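Local coordinates for protein N-formylglutamate amidohydrolase (Ralstonia eutropha, PDB 2Q7S) that binds a zinc ion and probably acts as a metal-dependent hydrolase of the N-formylglutamate amidohydrolase family, at residues Ala150-Thr153 with Glu154-Gly158; Thr201-Pro205 with Gly206-Leu210; Gly238-Glu242 with Arg243-Leu247; Leu280-Ala283 with Glu284-Arg288. All coordinates share one frame; numbering follows the deposited sequence.

Contact 1: residues Ala150-Thr153 with Glu154-Gly158; sequences AALT and EAVEG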
loop_
_atom_site.group_PDB
_atom_site.type_symbol
_atom_site.label_atom_id
_atom_site.label_comp_id
_atom_site.label_asym_id
_atom_site.label_seq_id
_atom_site.Cartn_x
_atom_site.Cartn_y
_atom_site.Cartn_z
ATOM N N ALA A 150 -6.163 12.667 -3.136
ATOM C CA ALA A 150 -7.525 13.151 -3.487
ATOM C C ALA A 150 -8.433 12.019 -4.057
ATOM O O ALA A 150 -9.626 11.941 -3.707
ATOM C CB ALA A 150 -7.486 14.335 -4.449
ATOM N N ALA A 151 -7.856 11.134 -4.874
ATOM C CA ALA A 151 -8.628 10.037 -5.520
ATOM C C ALA A 151 -9.044 9.069 -4.433
ATOM O O ALA A 151 -10.191 8.630 -4.427
ATOM C CB ALA A 151 -7.816 9.305 -6.575
ATOM N N LEU A 152 -8.114 8.750 -3.516
ATOM C CA LEU A 152 -8.404 7.838 -2.360
ATOM C C LEU A 152 -9.493 8.421 -1.468
ATOM O O LEU A 152 -10.451 7.738 -1.108
ATOM C CB LEU A 152 -7.166 7.522 -1.535
ATOM C CG LEU A 152 -7.305 6.521 -0.361
ATOM C CD1 LEU A 152 -7.849 5.124 -0.843
ATOM C CD2 LEU A 152 -6.014 6.379 0.360
ATOM N N THR A 153 -9.329 9.673 -1.068
ATOM C CA THR A 153 -10.377 10.407 -0.299
ATOM C C THR A 153 -11.745 10.361 -0.966
ATOM O O THR A 153 -12.776 10.084 -0.332
ATOM C CB THR A 153 -9.912 11.862 -0.046
ATOM O OG1 THR A 153 -8.712 11.789 0.734
ATOM C CG2 THR A 153 -10.981 12.722 0.725
ATOM N N GLU A 154 -11.765 10.669 -2.257
ATOM C CA GLU A 154 -13.014 10.724 -3.001
ATOM C C GLU A 154 -13.649 9.373 -2.972
ATOM O O GLU A 154 -14.846 9.287 -2.831
ATOM C CB GLU A 154 -12.769 11.198 -4.448
ATOM C CG GLU A 154 -13.935 11.064 -5.366
ATOM C CD GLU A 154 -15.162 11.875 -4.923
ATOM O OE1 GLU A 154 -15.000 12.979 -4.361
ATOM O OE2 GLU A 154 -16.301 11.380 -5.122
ATOM N N ALA A 155 -12.870 8.301 -3.116
ATOM C CA ALA A 155 -13.430 6.933 -3.115
ATOM C C ALA A 155 -13.907 6.522 -1.733
ATOM O O ALA A 155 -14.981 5.964 -1.548
ATOM C CB ALA A 155 -12.381 5.873 -3.682
ATOM N N VAL A 156 -13.136 6.844 -0.729
ATOM C CA VAL A 156 -13.495 6.439 0.636
ATOM C C VAL A 156 -14.743 7.226 1.115
ATOM O O VAL A 156 -15.698 6.646 1.595
ATOM C CB VAL A 156 -12.303 6.659 1.569
ATOM C CG1 VAL A 156 -12.716 6.547 3.048
ATOM C CG2 VAL A 156 -11.161 5.596 1.218
ATOM N N GLU A 157 -14.725 8.549 0.956
ATOM C CA GLU A 157 -15.839 9.385 1.384
ATOM C C GLU A 157 -17.105 9.203 0.532
ATOM O O GLU A 157 -18.195 9.357 1.048
ATOM C CB GLU A 157 -15.419 10.842 1.412
ATOM C CG GLU A 157 -14.327 11.160 2.385
ATOM C CD GLU A 157 -14.669 10.786 3.815
ATOM O OE1 GLU A 157 -15.823 10.999 4.276
ATOM O OE2 GLU A 157 -13.750 10.292 4.488
ATOM N N GLY A 158 -16.954 8.968 -0.762
ATOM C CA GLY A 158 -18.040 8.640 -1.610
ATOM C C GLY A 158 -18.743 7.349 -1.179
ATOM O O GLY A 158 -19.951 7.322 -1.078
#

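Contact 2: residues Thr201-Pro205 with Gly206-Leu210; sequences TTCEP and GLVDL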
loop_
_atom_site.group_PDB
_atom_site.type_symbol
_atom_site.label_atom_id
_atom_site.label_comp_id
_atom_site.label_asym_id
_atom_site.label_seq_id
_atom_site.Cartn_x
_atom_site.Cartn_y
_atom_site.Cartn_z
ATOM N N THR A 201 -7.403 -2.094 16.073
ATOM C CA THR A 201 -8.156 -0.831 16.285
ATOM C C THR A 201 -8.748 -0.158 15.031
ATOM O O THR A 201 -9.616 0.702 15.140
ATOM C CB THR A 201 -7.297 0.228 17.039
ATOM O OG1 THR A 201 -6.100 0.460 16.319
ATOM C CG2 THR A 201 -6.921 -0.244 18.495
ATOM N N THR A 202 -8.302 -0.519 13.846
ATOM C CA THR A 202 -8.709 0.224 12.637
ATOM C C THR A 202 -9.708 -0.484 11.752
ATOM O O THR A 202 -10.263 0.120 10.817
ATOM C CB THR A 202 -7.505 0.485 11.753
ATOM O OG1 THR A 202 -6.979 -0.782 11.321
ATOM C CG2 THR A 202 -6.451 1.313 12.515
ATOM N N CYS A 203 -9.891 -1.774 12.007
ATOM C CA CYS A 203 -10.862 -2.595 11.299
ATOM C C CYS A 203 -11.734 -3.382 12.307
ATOM O O CYS A 203 -11.262 -3.919 13.320
ATOM C CB CYS A 203 -10.140 -3.572 10.411
ATOM S SG CYS A 203 -11.151 -4.328 9.167
ATOM N N GLU A 204 -13.019 -3.456 12.006
ATOM C CA GLU A 204 -13.895 -4.277 12.770
ATOM C C GLU A 204 -13.418 -5.734 12.641
ATOM O O GLU A 204 -12.962 -6.182 11.574
ATOM C CB GLU A 204 -15.332 -4.065 12.324
ATOM C CG GLU A 204 -15.565 -4.288 10.863
ATOM C CD GLU A 204 -16.040 -5.646 10.528
ATOM O OE1 GLU A 204 -16.481 -6.358 11.429
ATOM O OE2 GLU A 204 -15.978 -6.008 9.334
ATOM N N PRO A 205 -13.445 -6.460 13.756
ATOM C CA PRO A 205 -12.752 -7.736 13.804
ATOM C C PRO A 205 -13.240 -8.812 12.842
ATOM O O PRO A 205 -12.462 -9.690 12.493
ATOM C CB PRO A 205 -12.958 -8.187 15.269
ATOM C CG PRO A 205 -14.142 -7.437 15.730
ATOM C CD PRO A 205 -14.057 -6.113 15.049
ATOM N N GLY A 206 -14.511 -8.814 12.492
ATOM C CA GLY A 206 -15.080 -9.880 11.662
ATOM C C GLY A 206 -14.390 -9.955 10.296
ATOM O O GLY A 206 -14.205 -11.040 9.751
ATOM N N LEU A 207 -13.990 -8.814 9.746
ATOM C CA LEU A 207 -13.313 -8.817 8.453
ATOM C C LEU A 207 -11.882 -9.332 8.530
ATOM O O LEU A 207 -11.443 -10.064 7.635
ATOM C CB LEU A 207 -13.343 -7.460 7.768
ATOM C CG LEU A 207 -12.655 -7.414 6.378
ATOM C CD1 LEU A 207 -13.272 -8.404 5.388
ATOM C CD2 LEU A 207 -12.676 -6.022 5.803
ATOM N N VAL A 208 -11.156 -8.944 9.576
ATOM C CA VAL A 208 -9.799 -9.464 9.790
ATOM C C VAL A 208 -9.889 -11.012 10.002
ATOM O O VAL A 208 -9.054 -11.756 9.494
ATOM C CB VAL A 208 -9.074 -8.752 10.982
ATOM C CG1 VAL A 208 -7.585 -9.024 10.959
ATOM C CG2 VAL A 208 -9.325 -7.248 10.942
ATOM N N ASP A 209 -10.912 -11.469 10.732
ATOM C CA ASP A 209 -11.112 -12.898 10.997
ATOM C C ASP A 209 -11.379 -13.620 9.674
ATOM O O ASP A 209 -10.810 -14.676 9.421
ATOM C CB ASP A 209 -12.335 -13.155 11.905
ATOM C CG ASP A 209 -12.091 -12.829 13.393
ATOM O OD1 ASP A 209 -10.953 -12.523 13.821
ATOM O OD2 ASP A 209 -13.085 -12.894 14.149
ATOM N N LEU A 210 -12.260 -13.031 8.861
ATOM C CA LEU A 210 -12.594 -13.547 7.517
ATOM C C LEU A 210 -11.342 -13.705 6.669
ATOM O O LEU A 210 -11.065 -14.785 6.182
ATOM C CB LEU A 210 -13.618 -12.640 6.802
ATOM C CG LEU A 210 -14.241 -13.077 5.456
ATOM C CD1 LEU A 210 -14.541 -14.587 5.377
ATOM C CD2 LEU A 210 -15.522 -12.321 5.247
#

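Contact 3: residues Gly238-Glu242 with Arg243-Leu247; sequences GRPAE and RRNSL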
loop_
_atom_site.group_PDB
_atom_site.type_symbol
_atom_site.label_atom_id
_atom_site.label_comp_id
_atom_site.label_asym_id
_atom_site.label_seq_id
_atom_site.Cartn_x
_atom_site.Cartn_y
_atom_site.Cartn_z
ATOM N N GLY A 238 -9.320 4.131 9.272
ATOM C CA GLY A 238 -10.000 3.112 10.064
ATOM C C GLY A 238 -10.407 3.568 11.429
ATOM O O GLY A 238 -9.584 3.615 12.346
ATOM N N ARG A 239 -11.686 3.918 11.564
ATOM C CA ARG A 239 -12.278 4.209 12.860
ATOM C C ARG A 239 -13.578 3.412 12.972
ATOM O O ARG A 239 -14.672 3.945 12.728
ATOM C CB ARG A 239 -12.553 5.700 12.971
ATOM C CG ARG A 239 -11.334 6.570 12.701
ATOM C CD ARG A 239 -11.755 7.965 12.378
ATOM N NE ARG A 239 -11.664 8.222 10.969
ATOM C CZ ARG A 239 -12.479 9.000 10.274
ATOM N NH1 ARG A 239 -13.504 9.616 10.822
ATOM N NH2 ARG A 239 -12.257 9.144 8.995
ATOM N N PRO A 240 -13.473 2.127 13.333
ATOM C CA PRO A 240 -14.633 1.260 13.244
ATOM C C PRO A 240 -15.896 1.687 14.003
ATOM O O PRO A 240 -16.983 1.263 13.631
ATOM C CB PRO A 240 -14.098 -0.079 13.740
ATOM C CG PRO A 240 -12.648 -0.004 13.481
ATOM C CD PRO A 240 -12.300 1.388 13.814
ATOM N N ALA A 241 -15.756 2.508 15.036
ATOM C CA ALA A 241 -16.897 3.001 15.800
ATOM C C ALA A 241 -17.731 3.992 14.961
ATOM O O ALA A 241 -18.832 4.337 15.341
ATOM C CB ALA A 241 -16.409 3.650 17.082
ATOM N N GLU A 242 -17.193 4.445 13.818
ATOM C CA GLU A 242 -17.888 5.319 12.915
ATOM C C GLU A 242 -18.234 4.551 11.671
ATOM O O GLU A 242 -18.670 5.129 10.682
ATOM C CB GLU A 242 -16.985 6.487 12.535
ATOM C CG GLU A 242 -16.616 7.384 13.661
ATOM C CD GLU A 242 -15.676 8.462 13.207
ATOM O OE1 GLU A 242 -15.948 9.081 12.145
ATOM O OE2 GLU A 242 -14.669 8.686 13.901
ATOM N N ARG A 243 -17.975 3.250 11.706
ATOM C CA ARG A 243 -18.199 2.336 10.594
ATOM C C ARG A 243 -17.276 2.544 9.397
ATOM O O ARG A 243 -17.606 2.192 8.243
ATOM C CB ARG A 243 -19.668 2.329 10.205
ATOM C CG ARG A 243 -20.545 2.007 11.394
ATOM C CD ARG A 243 -22.008 2.119 11.064
ATOM N NE ARG A 243 -22.418 1.321 9.903
ATOM C CZ ARG A 243 -22.375 -0.009 9.839
ATOM N NH1 ARG A 243 -21.944 -0.730 10.862
ATOM N NH2 ARG A 243 -22.798 -0.629 8.753
ATOM N N ARG A 244 -16.099 3.079 9.687
ATOM C CA ARG A 244 -15.041 3.269 8.713
ATOM C C ARG A 244 -13.951 2.298 9.148
ATOM O O ARG A 244 -13.557 2.288 10.308
ATOM C CB ARG A 244 -14.528 4.695 8.722
ATOM C CG ARG A 244 -15.586 5.759 8.418
ATOM C CD ARG A 244 -15.149 7.097 8.880
ATOM N NE ARG A 244 -16.004 8.162 8.343
ATOM C CZ ARG A 244 -15.846 8.722 7.143
ATOM N NH1 ARG A 244 -14.887 8.327 6.329
ATOM N NH2 ARG A 244 -16.668 9.681 6.736
ATOM N N ASN A 245 -13.493 1.475 8.222
ATOM C CA ASN A 245 -12.574 0.368 8.526
ATOM C C ASN A 245 -11.393 0.409 7.579
ATOM O O ASN A 245 -11.557 0.627 6.392
ATOM C CB ASN A 245 -13.304 -0.985 8.376
ATOM C CG ASN A 245 -14.544 -1.082 9.244
ATOM O OD1 ASN A 245 -14.458 -1.365 10.438
ATOM N ND2 ASN A 245 -15.690 -0.732 8.665
ATOM N N SER A 246 -10.213 0.143 8.103
ATOM C CA SER A 246 -9.019 0.078 7.284
ATOM C C SER A 246 -8.155 -1.112 7.760
ATOM O O SER A 246 -7.915 -1.353 8.999
ATOM C CB SER A 246 -8.250 1.397 7.375
ATOM O OG SER A 246 -7.280 1.566 6.363
ATOM N N LEU A 247 -7.647 -1.814 6.770
ATOM C CA LEU A 247 -6.760 -2.975 6.965
ATOM C C LEU A 247 -5.569 -2.929 5.990
ATOM O O LEU A 247 -5.767 -2.883 4.782
ATOM C CB LEU A 247 -7.586 -4.251 6.728
ATOM C CG LEU A 247 -6.845 -5.585 6.941
ATOM C CD1 LEU A 247 -6.399 -5.690 8.427
ATOM C CD2 LEU A 247 -7.790 -6.728 6.525
HETATM O O HOH W 1 -17.946 9.157 10.389
#

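Contact 4: residues Leu280-Ala283 with Glu284-Arg288; sequences LRIA and EYVRR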
loop_
_atom_site.group_PDB
_atom_site.type_symbol
_atom_site.label_atom_id
_atom_site.label_comp_id
_atom_site.label_asym_id
_atom_site.label_seq_id
_atom_site.Cartn_x
_atom_site.Cartn_y
_atom_site.Cartn_z
ATOM N N LEU A 280 -14.074 -11.971 -3.671
ATOM C CA LEU A 280 -15.466 -12.265 -3.835
ATOM C C LEU A 280 -16.058 -12.473 -2.440
ATOM O O LEU A 280 -17.126 -11.937 -2.093
ATOM C CB LEU A 280 -15.664 -13.513 -4.726
ATOM C CG LEU A 280 -17.087 -13.928 -5.096
ATOM C CD1 LEU A 280 -17.906 -12.722 -5.654
ATOM C CD2 LEU A 280 -17.085 -15.092 -6.112
ATOM N N ARG A 281 -15.357 -13.230 -1.616
ATOM C CA ARG A 281 -15.829 -13.439 -0.254
ATOM C C ARG A 281 -15.926 -12.142 0.581
ATOM O O ARG A 281 -16.853 -11.959 1.358
ATOM C CB ARG A 281 -14.923 -14.447 0.423
ATOM C CG ARG A 281 -15.425 -14.877 1.777
ATOM C CD ARG A 281 -16.729 -15.687 1.698
ATOM N NE ARG A 281 -17.215 -15.850 3.056
ATOM C CZ ARG A 281 -17.919 -14.947 3.731
ATOM N NH1 ARG A 281 -18.281 -13.785 3.173
ATOM N NH2 ARG A 281 -18.264 -15.216 4.987
ATOM N N ILE A 282 -14.949 -11.251 0.432
ATOM C CA ILE A 282 -14.968 -9.976 1.114
ATOM C C ILE A 282 -16.129 -9.122 0.612
ATOM O O ILE A 282 -16.732 -8.449 1.403
ATOM C CB ILE A 282 -13.640 -9.190 0.901
ATOM C CG1 ILE A 282 -12.437 -9.919 1.531
ATOM C CG2 ILE A 282 -13.709 -7.728 1.406
ATOM C CD1 ILE A 282 -11.076 -9.191 1.244
ATOM N N ALA A 283 -16.440 -9.160 -0.696
ATOM C CA ALA A 283 -17.539 -8.370 -1.275
ATOM C C ALA A 283 -18.842 -8.786 -0.634
ATOM O O ALA A 283 -19.649 -7.954 -0.264
ATOM C CB ALA A 283 -17.626 -8.505 -2.827
ATOM N N GLU A 284 -19.022 -10.089 -0.472
ATOM C CA GLU A 284 -20.197 -10.660 0.199
ATOM C C GLU A 284 -20.320 -10.210 1.682
ATOM O O GLU A 284 -21.417 -9.873 2.184
ATOM C CB GLU A 284 -20.104 -12.174 0.136
ATOM C CG GLU A 284 -20.318 -12.753 -1.238
ATOM C CD GLU A 284 -20.258 -14.291 -1.244
ATOM O OE1 GLU A 284 -19.284 -14.837 -0.685
ATOM O OE2 GLU A 284 -21.180 -14.947 -1.776
ATOM N N TYR A 285 -19.196 -10.227 2.373
ATOM C CA TYR A 285 -19.131 -9.764 3.746
ATOM C C TYR A 285 -19.510 -8.267 3.850
ATOM O O TYR A 285 -20.343 -7.894 4.646
ATOM C CB TYR A 285 -17.750 -10.038 4.315
ATOM C CG TYR A 285 -17.599 -9.552 5.724
ATOM C CD1 TYR A 285 -17.912 -10.359 6.805
ATOM C CD2 TYR A 285 -17.182 -8.254 5.965
ATOM C CE1 TYR A 285 -17.793 -9.870 8.086
ATOM C CE2 TYR A 285 -17.066 -7.774 7.216
ATOM C CZ TYR A 285 -17.358 -8.571 8.266
ATOM O OH TYR A 285 -17.243 -8.036 9.502
ATOM N N VAL A 286 -18.917 -7.440 3.004
ATOM C CA VAL A 286 -19.255 -6.020 2.909
ATOM C C VAL A 286 -20.732 -5.739 2.619
ATOM O O VAL A 286 -21.297 -4.881 3.248
ATOM C CB VAL A 286 -18.309 -5.352 1.867
ATOM C CG1 VAL A 286 -18.804 -3.997 1.378
ATOM C CG2 VAL A 286 -16.952 -5.261 2.486
ATOM N N ARG A 287 -21.342 -6.440 1.645
ATOM C CA ARG A 287 -22.747 -6.240 1.311
ATOM C C ARG A 287 -23.618 -6.581 2.483
ATOM O O ARG A 287 -24.631 -5.936 2.730
ATOM C CB ARG A 287 -23.176 -7.106 0.100
ATOM C CG ARG A 287 -24.632 -6.956 -0.310
ATOM C CD ARG A 287 -24.884 -7.508 -1.736
ATOM N NE ARG A 287 -24.051 -8.666 -1.949
ATOM C CZ ARG A 287 -23.223 -8.848 -2.967
ATOM N NH1 ARG A 287 -23.136 -7.993 -3.976
ATOM N NH2 ARG A 287 -22.506 -9.942 -2.993
ATOM N N ARG A 288 -23.266 -7.639 3.181
ATOM C CA ARG A 288 -24.015 -8.028 4.383
ATOM C C ARG A 288 -23.826 -7.109 5.600
ATOM O O ARG A 288 -24.606 -7.164 6.559
ATOM C CB ARG A 288 -23.626 -9.443 4.771
ATOM C CG ARG A 288 -24.092 -10.505 3.791
ATOM C CD ARG A 288 -23.340 -11.800 4.054
ATOM N NE ARG A 288 -23.673 -12.853 3.095
ATOM C CZ ARG A 288 -22.908 -13.918 2.845
ATOM N NH1 ARG A 288 -21.767 -14.116 3.508
ATOM N NH2 ARG A 288 -23.291 -14.804 1.925
#

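Contact 1: residues Ala150-Thr153 with Glu154-Gly158
The carbonyl oxygen of Thr153 takes the shortest backbone bond of this stretch, from Glu157 N to Thr153 O at 2.8 Å and close to straight, with 166° at the hydrogen. The methylene groups of Glu157 crowd the same acceptor: CB and CG each stand 3.3 Å from Thr153 O. With CG turned back beside its own backbone nitrogen (chi1 -63°), Glu157 runs that methylene alongside Thr153 CG2, 4.0 Å away. Both polar ends look elsewhere, Thr153 OG1 back to the carbonyl of His149 and the Glu157 carboxylate to Arg244. One residue earlier, Val156 N donates to Leu152 O over 2.9 Å. Val156 CG2 leans on that same oxygen and lies 3.9 Å from Leu152 CD1. The leucine CG stands opposite the main-chain nitrogen (chi1 -176°), which carries CD1 alongside the valine. Leu152 and Val156 form the buried side, lying against Val27 of strand 26-30, with Leu152 also reaching Leu73 and Ile237. Glu154 N to Ala150 O and Ala155 N to Ala151 O complete the bonding. Repeated i to i+4 bonds with an apolar stripe on one side are the mark of an amphipathic alpha-helix, here helix 134-163 packed on the central mixed sheet.

Contact 2: residues Thr201-Pro205 with Gly206-Leu210
Glu204 and Leu207 set their side chains at about a right angle where the chain enters helix 205-217. The glutamate CG sits between its own backbone nitrogen and carbonyl carbon (chi1 55°), and with a further bend at chi2 the carboxylate folds back over the first turn. There OE1 accepts a weak N-cap bond from Gly206 N at 3.3 Å, with only 130° at the hydrogen. Its partner oxygen OE2 comes to 3.4 Å from Leu207 CB, across the leucine rather than along it; it accepts a hydrogen bond from Trp167 NE1 and probably makes another with Tyr285 OH. These outside partners probably hold the carboxylate in place and spread its negative charge. Cys203 points toward the helix: its CB is 3.8 Å from Val208 CG2, and its SG is 4.1 Å from Leu207 CD2, an apolar contact on the buried side. Behind the cap, regular helical bonding begins with Asp209 N to Pro205 O at 2.9 Å. The carboxylate of Asp209 reaches on to Arg224 in a salt bridge. Leu207 packs on Ile282 and Tyr285 of helix 267-289, while Thr202, earlier in the loop, pairs through its backbone with Ser246 of strand 244-252. The turn thus starts a helix that packs beside helix 267-289, its entering loop tied to strand 244-252.

Contact 3: residues Gly238-Glu242 with Arg243-Leu247
Arg244 runs its side chain alongside that of Arg239, both pointing the same way. From CB, 4.1 Å from Arg239 O, the chain leaves extended as far as NE, its CG passing 3.9 Å from Glu242 O. The CD methylene then settles over one face of the Arg239 guanidinium, 3.3 Å above its plane and displaced toward the rim. Next, NE meets a water in the plane of its own guanidinium at 3.0 Å, and that water donates in turn to Glu242 OE1. Directly, Glu242 OE1 and Arg244 NE make only a long salt bridge of 3.9 Å, their flat groups turned 69° apart. Further out, CZ and NH1 lie near Arg239 NH2, with NH1 3.8 Å from it, and NH2 of Arg244 reaches a salt bridge with Glu157; the group also makes a cation-pi contact with Tyr160. The two guanidinium planes are only 13° apart. On the main chain, Arg239 and Arg244 form a single antiparallel hydrogen-bonded pair, both bonds weak. The intervening turn is tightened by Arg243 N to Pro240 O, 2.9 Å, with the donor standing above the carbonyl plane. Glu242 OE1 also binds Arg239 NH1 in a salt bridge of 2.8 Å and is thereby shared by the two arginines, directly with Arg239 and mainly through the water with Arg244. With Glu157 as a second counter-charge, the network would offset the closeness of two positive groups and probably the cost of burying the charge of Arg244 where strand 244-252 begins.

Contact 4: residues Leu280-Ala283 with Glu284-Arg288
Four successive i to i+4 bonds carry the backbone through this part of helix 267-289, from Glu284 N to Leu280 O through Arg287 N to Ala283 O, and Val286 N to Ile282 O is almost straight at 174°. Round this rod the charged side chains cross one another. Arg281 bends at chi2 (67°), so that its guanidinium turns along the helix toward the next turn, with Tyr285 N near its plane at the edge. Glu284 crosses it at about a right angle: OE1 touches Arg281 CD at 3.6 Å, yet stays 4.1 Å from Arg281 NH1, which is beyond a salt bridge. Arg288 reaches back over an extended chain and lays its guanidinium over Glu284 CB, and its NH1 comes within 3.5 Å of Arg281 NH1, the planes 66° apart. Two like charges so close would be expected to repel, tempered probably by the nearby carboxylate of Glu284; all three residues also meet a crystal neighbour, which may influence their positions. On the buried side Ile282 CG2 and Val286 CG2 stand 4.2 Å apart. Tyr285 directs its ring away from the turn, while Arg287 forms a salt bridge with Glu22. Ile282 rests on Val211 and Tyr285 on Leu210, both of helix 205-217, and Tyr285 and Val286 meet Trp167, so this helix packs on strand 166-174 of the sheet with helix 205-217 beside it.

How the contacts relate
From the N terminus the four contacts come strictly in series, none nested and none crossing, and each spans one continuous stretch. Contact 1 lies within helix 134-163; contact 2 leads from a loop into helix 205-217; contact 3 closes the tight turn that leads into strand 244-252; and contact 4 lies near the end of the C-terminal helix 267-289. Contact 3 joins contacts 1 and 2: it meets the first through the Glu157 to Arg244 salt bridge, and the second where Asn245 OD1 probably accepts from Glu204 N. Contact 2 in turn reaches contact 4 through a probable Glu204 to Tyr285 bond. Contacts 1 and 4 do not touch, their centres being about 20 Å apart.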